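Local atomic coordinates of putative phosphomannomutase (Thermus thermophilus, PDB entry 1TUO), a protein that probably acts as a magnesium-dependent sugar-phosphate mutase of the phosphohexose mutase family, shifting a phosphate between positions on a sugar. Residues Arg20-Ile23 / Ala24-Thr28; Tyr160-Ala163 / Leu164-His167; Ala247-Asp251 / Ala252-Gly256; Ala287-Asn290 / Phe291-Trp295; Leu450-Ala453 / Leu454-Ala458. All coordinates share one frame; numbering follows the deposited sequence.

Contact 1: residues Arg20-Ile23 / Ala24-Thr28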
loop_
_atom_site.group_PDB
_atom_site.type_symbol
_atom_site.label_atom_id
_atom_site.label_comp_id
_atom_site.label_asym_id
_atom_site.label_seq_id
_atom_site.Cartn_x
_atom_site.Cartn_y
_atom_site.Cartn_z
ATOM N N ARG A 20 11.395 -9.718 -7.601
ATOM C CA ARG A 20 11.537 -8.378 -8.140
ATOM C C ARG A 20 12.905 -8.295 -8.787
ATOM O O ARG A 20 13.823 -9.018 -8.406
ATOM C CB ARG A 20 11.424 -7.335 -7.025
ATOM C CG ARG A 20 11.407 -5.898 -7.521
ATOM C CD ARG A 20 11.565 -4.900 -6.376
ATOM N NE ARG A 20 12.881 -4.997 -5.745
ATOM C CZ ARG A 20 13.307 -4.205 -4.764
ATOM N NH1 ARG A 20 12.953 -4.317 -3.495
ATOM N NH2 ARG A 20 13.890 -3.086 -5.202
ATOM N N GLY A 21 13.034 -7.424 -9.776
ATOM C CA GLY A 21 14.315 -7.264 -10.433
ATOM C C GLY A 21 14.240 -6.128 -11.423
ATOM O O GLY A 21 13.174 -5.543 -11.628
ATOM N N VAL A 22 15.377 -5.798 -12.022
ATOM C CA VAL A 22 15.419 -4.744 -13.017
ATOM C C VAL A 22 15.050 -5.359 -14.359
ATOM O O VAL A 22 15.548 -6.424 -14.728
ATOM C CB VAL A 22 16.828 -4.112 -13.088
ATOM C CG1 VAL A 22 16.948 -3.209 -14.324
ATOM C CG2 VAL A 22 17.080 -3.316 -11.820
ATOM N N ILE A 23 14.153 -4.688 -15.072
ATOM C CA ILE A 23 13.685 -5.136 -16.378
ATOM C C ILE A 23 14.866 -5.380 -17.319
ATOM O O ILE A 23 15.751 -4.539 -17.436
ATOM C CB ILE A 23 12.727 -4.078 -16.971
ATOM C CG1 ILE A 23 11.453 -4.032 -16.114
ATOM C CG2 ILE A 23 12.416 -4.386 -18.425
ATOM C CD1 ILE A 23 10.621 -2.759 -16.269
ATOM N N ALA A 24 14.871 -6.544 -17.963
ATOM C CA ALA A 24 15.929 -6.932 -18.903
ATOM C C ALA A 24 17.250 -7.344 -18.255
ATOM O O ALA A 24 18.187 -7.731 -18.958
ATOM C CB ALA A 24 16.172 -5.815 -19.934
ATOM N N ARG A 25 17.345 -7.249 -16.930
ATOM C CA ARG A 25 18.559 -7.689 -16.246
ATOM C C ARG A 25 18.158 -8.983 -15.548
ATOM O O ARG A 25 18.283 -10.065 -16.126
ATOM C CB ARG A 25 19.042 -6.652 -15.228
ATOM C CG ARG A 25 20.366 -7.034 -14.558
ATOM C CD ARG A 25 20.928 -5.880 -13.738
ATOM N NE ARG A 25 21.448 -4.819 -14.596
ATOM C CZ ARG A 25 21.333 -3.521 -14.338
ATOM N NH1 ARG A 25 20.708 -3.112 -13.240
ATOM N NH2 ARG A 25 21.840 -2.627 -15.180
ATOM N N GLU A 26 17.650 -8.871 -14.324
ATOM C CA GLU A 26 17.198 -10.051 -13.592
ATOM C C GLU A 26 15.755 -10.386 -13.982
ATOM O O GLU A 26 15.360 -11.552 -13.978
ATOM C CB GLU A 26 17.264 -9.819 -12.078
ATOM C CG GLU A 26 18.631 -9.388 -11.579
ATOM C CD GLU A 26 18.693 -7.904 -11.311
ATOM O OE1 GLU A 26 17.911 -7.153 -11.931
ATOM O OE2 GLU A 26 19.530 -7.484 -10.486
ATOM N N PHE A 27 14.968 -9.366 -14.318
ATOM C CA PHE A 27 13.575 -9.598 -14.690
ATOM C C PHE A 27 13.435 -9.672 -16.204
ATOM O O PHE A 27 13.234 -8.658 -16.873
ATOM C CB PHE A 27 12.670 -8.492 -14.145
ATOM C CG PHE A 27 11.229 -8.907 -14.027
ATOM C CD1 PHE A 27 10.783 -9.577 -12.894
ATOM C CD2 PHE A 27 10.342 -8.695 -15.070
ATOM C CE1 PHE A 27 9.460 -10.034 -12.811
ATOM C CE2 PHE A 27 9.023 -9.147 -14.998
ATOM C CZ PHE A 27 8.586 -9.817 -13.865
ATOM N N THR A 28 13.549 -10.886 -16.734
ATOM C CA THR A 28 13.449 -11.123 -18.168
ATOM C C THR A 28 12.289 -12.067 -18.459
ATOM O O THR A 28 11.707 -12.659 -17.540
ATOM C CB THR A 28 14.731 -11.791 -18.699
ATOM O OG1 THR A 28 14.882 -13.072 -18.068
ATOM C CG2 THR A 28 15.953 -10.930 -18.388
#

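Contact 2: residues Tyr160-Ala163 / Leu164-His167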
loop_
_atom_site.group_PDB
_atom_site.type_symbol
_atom_site.label_atom_id
_atom_site.label_comp_id
_atom_site.label_asym_id
_atom_site.label_seq_id
_atom_site.Cartn_x
_atom_site.Cartn_y
_atom_site.Cartn_z
ATOM N N TYR A 160 -15.705 -4.101 -8.820
ATOM C CA TYR A 160 -14.826 -3.562 -7.785
ATOM C C TYR A 160 -15.489 -2.334 -7.160
ATOM O O TYR A 160 -15.456 -2.153 -5.944
ATOM C CB TYR A 160 -13.472 -3.187 -8.393
ATOM C CG TYR A 160 -12.505 -2.524 -7.427
ATOM C CD1 TYR A 160 -12.085 -3.175 -6.258
ATOM C CD2 TYR A 160 -12.010 -1.247 -7.682
ATOM C CE1 TYR A 160 -11.191 -2.556 -5.366
ATOM C CE2 TYR A 160 -11.121 -0.626 -6.804
ATOM C CZ TYR A 160 -10.719 -1.281 -5.650
ATOM O OH TYR A 160 -9.856 -0.643 -4.779
ATOM N N PHE A 161 -16.093 -1.496 -7.995
ATOM C CA PHE A 161 -16.765 -0.304 -7.495
ATOM C C PHE A 161 -17.936 -0.701 -6.599
ATOM O O PHE A 161 -18.171 -0.085 -5.558
ATOM C CB PHE A 161 -17.264 0.569 -8.653
ATOM C CG PHE A 161 -16.163 1.221 -9.453
ATOM C CD1 PHE A 161 -14.972 1.614 -8.844
ATOM C CD2 PHE A 161 -16.333 1.471 -10.810
ATOM C CE1 PHE A 161 -13.970 2.247 -9.578
ATOM C CE2 PHE A 161 -15.338 2.104 -11.553
ATOM C CZ PHE A 161 -14.153 2.493 -10.935
ATOM N N GLU A 162 -18.671 -1.732 -7.005
ATOM C CA GLU A 162 -19.798 -2.202 -6.208
ATOM C C GLU A 162 -19.326 -2.703 -4.850
ATOM O O GLU A 162 -20.003 -2.519 -3.842
ATOM C CB GLU A 162 -20.544 -3.320 -6.941
ATOM C CG GLU A 162 -21.514 -2.810 -7.984
ATOM C CD GLU A 162 -22.637 -1.992 -7.364
ATOM O OE1 GLU A 162 -22.773 -0.802 -7.714
ATOM O OE2 GLU A 162 -23.379 -2.542 -6.524
ATOM N N ALA A 163 -18.164 -3.345 -4.830
ATOM C CA ALA A 163 -17.614 -3.854 -3.583
ATOM C C ALA A 163 -17.239 -2.684 -2.673
ATOM O O ALA A 163 -17.515 -2.714 -1.472
ATOM C CB ALA A 163 -16.392 -4.714 -3.864
ATOM N N LEU A 164 -16.610 -1.661 -3.254
ATOM C CA LEU A 164 -16.200 -0.477 -2.500
ATOM C C LEU A 164 -17.405 0.194 -1.859
ATOM O O LEU A 164 -17.379 0.548 -0.679
ATOM C CB LEU A 164 -15.492 0.530 -3.417
ATOM C CG LEU A 164 -14.083 0.174 -3.907
ATOM C CD1 LEU A 164 -13.591 1.237 -4.874
ATOM C CD2 LEU A 164 -13.139 0.058 -2.713
ATOM N N LYS A 165 -18.457 0.364 -2.653
ATOM C CA LYS A 165 -19.690 0.999 -2.202
ATOM C C LYS A 165 -20.175 0.424 -0.876
ATOM O O LYS A 165 -20.634 1.154 0.001
ATOM C CB LYS A 165 -20.777 0.823 -3.272
ATOM C CG LYS A 165 -22.116 1.443 -2.914
ATOM C CD LYS A 165 -23.175 1.159 -3.983
ATOM C CE LYS A 165 -23.512 -0.322 -4.066
ATOM N NZ LYS A 165 -24.614 -0.594 -5.037
ATOM N N ALA A 166 -20.054 -0.889 -0.730
ATOM C CA ALA A 166 -20.499 -1.579 0.475
ATOM C C ALA A 166 -19.754 -1.197 1.751
ATOM O O ALA A 166 -20.179 -1.560 2.849
ATOM C CB ALA A 166 -20.408 -3.086 0.258
ATOM N N HIS A 167 -18.649 -0.468 1.618
ATOM C CA HIS A 167 -17.862 -0.082 2.789
ATOM C C HIS A 167 -17.769 1.423 2.983
ATOM O O HIS A 167 -16.934 1.907 3.753
ATOM C CB HIS A 167 -16.454 -0.665 2.672
ATOM C CG HIS A 167 -16.439 -2.141 2.438
ATOM N ND1 HIS A 167 -16.961 -3.040 3.342
ATOM C CD2 HIS A 167 -15.999 -2.873 1.388
ATOM C CE1 HIS A 167 -16.845 -4.263 2.859
ATOM N NE2 HIS A 167 -16.264 -4.190 1.674
#

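Contact 3: residues Ala247-Asp251 / Ala252-Gly256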
loop_
_atom_site.group_PDB
_atom_site.type_symbol
_atom_site.label_atom_id
_atom_site.label_comp_id
_atom_site.label_asym_id
_atom_site.label_seq_id
_atom_site.Cartn_x
_atom_site.Cartn_y
_atom_site.Cartn_z
ATOM N N ALA A 247 -2.564 11.150 -3.572
ATOM C CA ALA A 247 -1.617 10.707 -4.587
ATOM C C ALA A 247 -1.474 9.211 -4.404
ATOM O O ALA A 247 -1.004 8.755 -3.362
ATOM C CB ALA A 247 -0.267 11.392 -4.387
ATOM N N THR A 248 -1.911 8.443 -5.392
ATOM C CA THR A 248 -1.800 6.995 -5.288
ATOM C C THR A 248 -0.478 6.561 -5.918
ATOM O O THR A 248 -0.026 7.158 -6.898
ATOM C CB THR A 248 -2.992 6.288 -5.985
ATOM O OG1 THR A 248 -3.174 6.813 -7.307
ATOM C CG2 THR A 248 -4.268 6.494 -5.185
ATOM N N ASP A 249 0.161 5.547 -5.343
ATOM C CA ASP A 249 1.430 5.093 -5.895
ATOM C C ASP A 249 1.257 4.268 -7.171
ATOM O O ASP A 249 0.150 4.147 -7.702
ATOM C CB ASP A 249 2.246 4.314 -4.851
ATOM C CG ASP A 249 1.726 2.911 -4.603
ATOM O OD1 ASP A 249 2.539 2.082 -4.145
ATOM O OD2 ASP A 249 0.527 2.634 -4.842
ATOM N N GLY A 250 2.362 3.708 -7.650
ATOM C CA GLY A 250 2.361 2.938 -8.882
ATOM C C GLY A 250 1.218 1.972 -9.113
ATOM O O GLY A 250 0.617 1.971 -10.193
ATOM N N ASP A 251 0.926 1.137 -8.120
ATOM C CA ASP A 251 -0.149 0.153 -8.247
ATOM C C ASP A 251 -1.341 0.485 -7.348
ATOM O O ASP A 251 -2.261 -0.324 -7.162
ATOM C CB ASP A 251 0.402 -1.251 -7.932
ATOM C CG ASP A 251 0.912 -1.381 -6.504
ATOM O OD1 ASP A 251 1.319 -0.358 -5.904
ATOM O OD2 ASP A 251 0.929 -2.520 -5.987
ATOM N N ALA A 252 -1.317 1.700 -6.817
ATOM C CA ALA A 252 -2.363 2.217 -5.950
ATOM C C ALA A 252 -2.676 1.396 -4.705
ATOM O O ALA A 252 -3.834 1.325 -4.288
ATOM C CB ALA A 252 -3.649 2.458 -6.760
ATOM N N ASP A 253 -1.671 0.769 -4.101
ATOM C CA ASP A 253 -1.959 0.058 -2.862
ATOM C C ASP A 253 -1.578 0.981 -1.703
ATOM O O ASP A 253 -1.856 0.685 -0.538
ATOM C CB ASP A 253 -1.218 -1.291 -2.772
ATOM C CG ASP A 253 0.275 -1.147 -2.582
ATOM O OD1 ASP A 253 0.900 -2.155 -2.179
ATOM O OD2 ASP A 253 0.827 -0.058 -2.834
ATOM N N ARG A 254 -0.966 2.118 -2.036
ATOM C CA ARG A 254 -0.548 3.116 -1.042
ATOM C C ARG A 254 -0.987 4.518 -1.465
ATOM O O ARG A 254 -1.181 4.783 -2.649
ATOM C CB ARG A 254 0.976 3.139 -0.899
ATOM C CG ARG A 254 1.625 1.808 -0.569
ATOM C CD ARG A 254 3.140 1.946 -0.557
ATOM N NE ARG A 254 3.800 0.706 -0.164
ATOM C CZ ARG A 254 5.085 0.612 0.160
ATOM N NH1 ARG A 254 5.858 1.691 0.139
ATOM N NH2 ARG A 254 5.601 -0.562 0.506
ATOM N N VAL A 255 -1.125 5.421 -0.498
ATOM C CA VAL A 255 -1.503 6.788 -0.824
ATOM C C VAL A 255 -0.739 7.802 0.013
ATOM O O VAL A 255 -0.275 7.502 1.118
ATOM C CB VAL A 255 -3.017 7.042 -0.609
ATOM C CG1 VAL A 255 -3.833 6.132 -1.499
ATOM C CG2 VAL A 255 -3.380 6.838 0.850
ATOM N N GLY A 256 -0.598 8.999 -0.544
ATOM C CA GLY A 256 0.054 10.094 0.145
ATOM C C GLY A 256 -0.939 11.238 0.041
ATOM O O GLY A 256 -1.742 11.273 -0.895
HETATM O O HOH W 1 2.157 -3.965 -4.016
#

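Contact 4: residues Ala287-Asn290 / Phe291-Trp295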
loop_
_atom_site.group_PDB
_atom_site.type_symbol
_atom_site.label_atom_id
_atom_site.label_comp_id
_atom_site.label_asym_id
_atom_site.label_seq_id
_atom_site.Cartn_x
_atom_site.Cartn_y
_atom_site.Cartn_z
ATOM N N ALA A 287 -6.409 -2.474 16.248
ATOM C CA ALA A 287 -5.751 -1.851 15.113
ATOM C C ALA A 287 -4.416 -2.579 15.023
ATOM O O ALA A 287 -3.818 -2.903 16.050
ATOM C CB ALA A 287 -5.527 -0.363 15.383
ATOM N N VAL A 288 -3.951 -2.848 13.806
ATOM C CA VAL A 288 -2.682 -3.538 13.622
ATOM C C VAL A 288 -1.721 -2.587 12.914
ATOM O O VAL A 288 -2.101 -1.921 11.957
ATOM C CB VAL A 288 -2.862 -4.819 12.776
ATOM C CG1 VAL A 288 -1.572 -5.638 12.785
ATOM C CG2 VAL A 288 -4.036 -5.634 13.315
ATOM N N LYS A 289 -0.486 -2.514 13.402
ATOM C CA LYS A 289 0.514 -1.618 12.816
ATOM C C LYS A 289 1.889 -2.262 12.813
ATOM O O LYS A 289 2.204 -3.060 13.695
ATOM C CB LYS A 289 0.587 -0.312 13.621
ATOM C CG LYS A 289 0.862 -0.528 15.114
ATOM C CD LYS A 289 1.291 0.755 15.841
ATOM C CE LYS A 289 2.808 0.805 16.030
ATOM N NZ LYS A 289 3.264 1.921 16.922
ATOM N N ASN A 290 2.719 -1.935 11.826
ATOM C CA ASN A 290 4.054 -2.510 11.847
ATOM C C ASN A 290 4.925 -1.689 12.799
ATOM O O ASN A 290 4.510 -0.636 13.295
ATOM C CB ASN A 290 4.675 -2.615 10.436
ATOM C CG ASN A 290 5.164 -1.285 9.874
ATOM O OD1 ASN A 290 5.508 -0.354 10.606
ATOM N ND2 ASN A 290 5.238 -1.215 8.546
ATOM N N PHE A 291 6.126 -2.191 13.051
ATOM C CA PHE A 291 7.084 -1.599 13.981
ATOM C C PHE A 291 7.505 -0.140 13.766
ATOM O O PHE A 291 7.955 0.512 14.706
ATOM C CB PHE A 291 8.323 -2.501 14.013
ATOM C CG PHE A 291 9.149 -2.384 15.263
ATOM C CD1 PHE A 291 8.545 -2.362 16.516
ATOM C CD2 PHE A 291 10.541 -2.370 15.187
ATOM C CE1 PHE A 291 9.314 -2.333 17.682
ATOM C CE2 PHE A 291 11.318 -2.343 16.342
ATOM C CZ PHE A 291 10.705 -2.325 17.592
ATOM N N ALA A 292 7.364 0.375 12.550
ATOM C CA ALA A 292 7.783 1.747 12.271
ATOM C C ALA A 292 6.649 2.769 12.286
ATOM O O ALA A 292 6.857 3.947 11.979
ATOM C CB ALA A 292 8.519 1.800 10.932
ATOM N N VAL A 293 5.452 2.320 12.645
ATOM C CA VAL A 293 4.295 3.200 12.710
ATOM C C VAL A 293 4.288 4.023 14.001
ATOM O O VAL A 293 4.698 3.549 15.059
ATOM C CB VAL A 293 2.980 2.383 12.612
ATOM C CG1 VAL A 293 1.781 3.269 12.915
ATOM C CG2 VAL A 293 2.849 1.780 11.215
ATOM N N THR A 294 3.815 5.258 13.884
ATOM C CA THR A 294 3.724 6.210 14.989
ATOM C C THR A 294 3.148 5.620 16.266
ATOM O O THR A 294 2.209 4.823 16.218
ATOM C CB THR A 294 2.834 7.409 14.609
ATOM O OG1 THR A 294 2.671 8.265 15.748
ATOM C CG2 THR A 294 1.454 6.923 14.155
ATOM N N TRP A 295 3.694 6.021 17.411
ATOM C CA TRP A 295 3.166 5.523 18.670
ATOM C C TRP A 295 1.895 6.270 19.056
ATOM O O TRP A 295 1.321 6.014 20.112
ATOM C CB TRP A 295 4.199 5.629 19.798
ATOM C CG TRP A 295 4.872 6.953 19.923
ATOM C CD1 TRP A 295 4.461 8.147 19.401
ATOM C CD2 TRP A 295 6.078 7.220 20.642
ATOM N NE1 TRP A 295 5.344 9.146 19.752
ATOM C CE2 TRP A 295 6.345 8.602 20.516
ATOM C CE3 TRP A 295 6.961 6.424 21.385
ATOM C CZ2 TRP A 295 7.458 9.204 21.103
ATOM C CZ3 TRP A 295 8.067 7.023 21.970
ATOM C CH2 TRP A 295 8.305 8.400 21.825
#

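Contact 5: residues Leu450-Ala453 / Leu454-Ala458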
loop_
_atom_site.group_PDB
_atom_site.type_symbol
_atom_site.label_atom_id
_atom_site.label_comp_id
_atom_site.label_asym_id
_atom_site.label_seq_id
_atom_site.Cartn_x
_atom_site.Cartn_y
_atom_site.Cartn_z
ATOM N N LEU A 450 13.496 18.500 16.437
ATOM C CA LEU A 450 14.074 17.426 17.240
ATOM C C LEU A 450 14.283 16.204 16.364
ATOM O O LEU A 450 15.255 15.465 16.537
ATOM C CB LEU A 450 13.168 17.071 18.418
ATOM C CG LEU A 450 13.707 15.934 19.295
ATOM C CD1 LEU A 450 15.107 16.288 19.809
ATOM C CD2 LEU A 450 12.766 15.700 20.460
ATOM N N VAL A 451 13.360 15.977 15.434
ATOM C CA VAL A 451 13.494 14.859 14.513
ATOM C C VAL A 451 14.814 15.024 13.755
ATOM O O VAL A 451 15.610 14.093 13.672
ATOM C CB VAL A 451 12.333 14.825 13.491
ATOM C CG1 VAL A 451 12.638 13.837 12.367
ATOM C CG2 VAL A 451 11.046 14.431 14.199
ATOM N N ARG A 452 15.047 16.221 13.215
ATOM C CA ARG A 452 16.278 16.467 12.464
ATOM C C ARG A 452 17.530 16.331 13.330
ATOM O O ARG A 452 18.532 15.762 12.887
ATOM C CB ARG A 452 16.246 17.856 11.809
ATOM C CG ARG A 452 17.528 18.225 11.051
ATOM C CD ARG A 452 17.861 17.220 9.945
ATOM N NE ARG A 452 19.092 17.560 9.224
ATOM C CZ ARG A 452 19.217 18.581 8.378
ATOM N NH1 ARG A 452 18.185 19.376 8.127
ATOM N NH2 ARG A 452 20.385 18.816 7.790
ATOM N N ALA A 453 17.478 16.842 14.558
ATOM C CA ALA A 453 18.623 16.750 15.463
ATOM C C ALA A 453 18.923 15.277 15.757
ATOM O O ALA A 453 20.070 14.832 15.680
ATOM C CB ALA A 453 18.331 17.498 16.765
ATOM N N LEU A 454 17.882 14.515 16.081
ATOM C CA LEU A 454 18.057 13.095 16.369
ATOM C C LEU A 454 18.720 12.358 15.217
ATOM O O LEU A 454 19.632 11.559 15.427
ATOM C CB LEU A 454 16.708 12.444 16.677
ATOM C CG LEU A 454 16.144 12.779 18.056
ATOM C CD1 LEU A 454 14.712 12.272 18.171
ATOM C CD2 LEU A 454 17.030 12.152 19.123
ATOM N N LEU A 455 18.256 12.618 14.001
ATOM C CA LEU A 455 18.822 11.970 12.829
ATOM C C LEU A 455 20.287 12.350 12.658
ATOM O O LEU A 455 21.109 11.519 12.280
ATOM C CB LEU A 455 18.031 12.345 11.574
ATOM C CG LEU A 455 16.682 11.638 11.390
ATOM C CD1 LEU A 455 15.908 12.259 10.243
ATOM C CD2 LEU A 455 16.924 10.160 11.126
ATOM N N GLU A 456 20.616 13.607 12.944
ATOM C CA GLU A 456 21.996 14.066 12.818
ATOM C C GLU A 456 22.931 13.374 13.808
ATOM O O GLU A 456 24.070 13.052 13.470
ATOM C CB GLU A 456 22.074 15.584 13.023
ATOM C CG GLU A 456 21.537 16.415 11.863
ATOM C CD GLU A 456 22.333 16.219 10.584
ATOM O OE1 GLU A 456 23.564 16.021 10.673
ATOM O OE2 GLU A 456 21.731 16.278 9.490
ATOM N N GLU A 457 22.460 13.156 15.031
ATOM C CA GLU A 457 23.282 12.504 16.045
ATOM C C GLU A 457 23.269 10.987 15.853
ATOM O O GLU A 457 24.280 10.318 16.060
ATOM C CB GLU A 457 22.776 12.845 17.450
ATOM C CG GLU A 457 22.702 14.336 17.774
ATOM C CD GLU A 457 24.062 15.016 17.818
ATOM O OE1 GLU A 457 24.120 16.177 18.273
ATOM O OE2 GLU A 457 25.065 14.401 17.399
ATOM N N ALA A 458 22.118 10.445 15.466
ATOM C CA ALA A 458 21.999 9.006 15.248
ATOM C C ALA A 458 22.897 8.586 14.090
ATOM O O ALA A 458 23.519 7.523 14.118
ATOM C CB ALA A 458 20.550 8.640 14.946
#

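Contact 1: residues Arg20-Ile23 / Ala24-Thr28
Val22 O takes two backbone donors at once, Arg25 N at 3.0 Å and Phe27 N at the same distance of 3.0 Å. They arrive from opposite faces of the carbonyl plane, each about 40° out of it, and between them they fold residues 24-28 back round the end of strand 19-22. Val22 N is held as well: Glu26 OE1 accepts it at 2.9 Å, nearly straight at 161°, on the syn side of the carboxylate though tilted well out of its plane. That reach depends on the bend in the glutamate chain, with chi2 at 102° swinging the carboxylate back over the strand. Two backbone bonds, Phe27 N to Val22 O and Ala24 N to Phe27 O, make a single beta bridge of Ile23 with Phe27, and Ile23 CA adds a CA-H...O contact to Phe27 O at 3.6 Å.

Around these bonds the side chains pack. Val22 and Arg25 run side by side, and Val22 CG1 lies over one face of the guanidinium, 3.9 Å from Arg25 NH1. Gly21 fits because a side chain here would run into Glu26 CB. Phe27 sets its ring edge-to-face with Phe64, and its side chain and that of Ile23 rest on Leu116 of strand 115-122. Thr28 caps the following helix through Thr31 N. Both polar backbone atoms of Val22 are thus met within the loop, while Gly21 and Ile23 bond across to Leu116 and Gln114.

Contact 2: residues Tyr160-Ala163 / Leu164-His167
Tyr160 and Leu164, one turn apart on helix 157-165, meet on its buried side. Leu164 CD1 sits over one face of the tyrosine ring, 4.1 Å from the ring centroid and 28° off the normal, a CH-pi contact whose closest approach is to Tyr160 CE2 at 3.6 Å. With CG anti to the carbonyl carbon (chi1 -72°), Leu164 directs its branch back along the helix to the ring. The same methyl also reaches the edge of the Phe161 ring, near its plane, 4.2 Å from Phe161 CD1. A branched leucine suits the place: CD1 touches both rings while CD2 lies along the outer end of the tyrosine, near CZ and OH.

The backbone supplies regular alpha-helical bonds, Leu164 N to Tyr160 O and Lys165 N to Phe161 O, each 3.0 Å. Ala166 N makes a weak bond to Ala163 O. In the alpha/beta/alpha architecture of the family, this helix packs its apolar side against helices 192-199 and 348-362: Phe161 and Leu164 touch Phe196, and Leu164 also meets Leu353. Tyr160 OH bonds to Asp347, giving the buried phenol a polar mate.

On the outer side Glu162 and Lys165 lie alongside each other in a salt bridge, Lys165 NZ to Glu162 OE2 at 2.7 Å, on the syn side of the carboxylate. A methionine in place of the lysine would probably leave Glu162 OE2 without its cationic mate. The other oxygen, Glu162 OE1, bonds to His199 NE2. Farther along, the ring of His167 meets that of His342.

Contact 3: residues Ala247-Asp251 / Ala252-Gly256
Backbone bonds join Ala247 and Gly256 as an antiparallel hydrogen-bonded pair, with Ala247 N to Gly256 O at 2.8 Å and Gly256 N to Ala247 O at 2.9 Å. Asp249 N then bonds to Arg254 O, and a type I turn from Asp249 to Ala252 is closed by Ala252 N on Asp249 O.

Among side-chain bonds, Asp249 OD2 takes Arg254 N at 3.2 Å from well above the carboxylate plane, and Asp253 N more weakly. Asp249 CG stands between its own N and carbonyl carbon (chi1 75°), which turns the carboxylate in across the loop. A short acidic side chain suits Asp249: one oxygen reaches the loop's N-H groups while the other stays beside Asp253.

Together these residues form the tip of the hairpin of strands 244-248 and 255-259, with the Asp-Gly-Asp-Ala-Asp-Arg sequence that in phosphohexose mutases typically carries the magnesium site; a metal-binding role here is probable by that likeness.

The three carboxylates lie close together. Asp253 OD2 is 3.0 Å from Asp249 OD1 and 3.1 Å from Asp251 OD1; the carboxylates of Asp249 and Asp253 are nearly coplanar (6° apart), while that of Asp251 is turned 59° from Asp253's. A water donates to both Asp251 OD2 (2.7 Å) and Asp253 OD1. Ser109 OG bonds to Asp249 OD1 and Asp251 OD1, and Thr88 OG1 to Asp251 OD2.

On the face of Thr248 and Val255, Thr248 CG2 meets Val255 CG1 at 3.7 Å beside Ser352 of helix 348-362.

Contact 4: residues Ala287-Asn290 / Phe291-Trp295
A type I turn from Asn290 to Val293, closed by Val293 N on Asn290 O at 3.2 Å, carries the chain off the end of strand 286-290. Asn290 reinforces it with its side chain: OD1 accepts Ala292 N at 2.8 Å, an Asx turn over the same corner. Its CG stands between the backbone N and the carbonyl carbon (chi1 76°), which brings the amide oxygen within bonding distance of Ala292 N, while ND2 bonds to Glu333.

Lys289 reaches farther. Its chain crosses Val293, with CB 3.7 Å from Val293 CB, and bends at chi3 so that NZ donates to Val293 O at 2.9 Å and to Thr294 O at 3.2 Å, each from above the carbonyl plane. A salt bridge to Asp298 supplies the charge partner, so a buried lysine is well suited here: long enough to span the turn, with an ammonium group that serves three acceptors.

Phe291 faces the C-terminal domain instead, in a cation-pi contact with Lys420, and Thr294 OG1 caps Leu296 N and bonds to Glu444. The turn serves as one of the strand-to-helix connections of this alpha/beta/alpha domain, leading from strand 286-290 into helix 296-304.

Contact 5: residues Leu450-Ala453 / Leu454-Ala458
Glu456 OE2 is gripped by two nitrogens of the Arg452 guanidinium. Arg452 NE donates to it at 2.9 Å and 164°, with the oxygen at the edge of the guanidinium and in its plane; Arg452 NH2 adds a weak bond at 3.3 Å. The carboxylate is met on its anti side, and the two flat groups are turned 53° against each other, so this is not the coplanar two-oxygen pairing: one oxygen takes both bonds. Each chain bends at chi2 to make this possible, and Glu456 CG comes close to Arg452 O. A lysine in place of Glu456 would probably leave the guanidinium without its anion and set two positive charges one turn apart.

Beneath this i to i+4 salt bridge runs regular alpha-helical backbone bonding, including Leu454 N to Leu450 O at 2.8 Å and Glu457 N to Ala453 O at 3.0 Å. Helix 448-459 is amphipathic and lies against the antiparallel sheet of the C-terminal domain. Long charged residues suit its outward side, and leucines and valine the side turned to the strands.

On that inner side Leu450 CG meets Leu454 CD1 at 4.0 Å, the two side chains crossing one turn apart, next to Leu408. Val451 CG1 approaches Leu455 CD1 at 4.2 Å, and both residues touch Asp384 of strand 382-386, while Leu455 also packs on Ile441 and Val443 of strand 440-445. Glu457 finds its own partner in Lys460.

How the contacts relate
From the N terminus, contact 1 closes a short loop leading from strand 19-22 to helix 29-45. Contact 2 lies within a helix, contact 3 folds the 247-256 hairpin, contact 4 turns a strand toward a helix, and contact 5 again lies within a helix near the C terminus. All five come in series, and none nests within or crosses another. Contacts 2 and 3 belong to the second alpha/beta/alpha family region, their nearest atoms about 6 Å apart, and both touch helix 348-362. Contact 3 also reaches Thr88 and Ser109 of the first such region. Contact 4, in the third, meets the C-terminal sheet on which contact 5 packs.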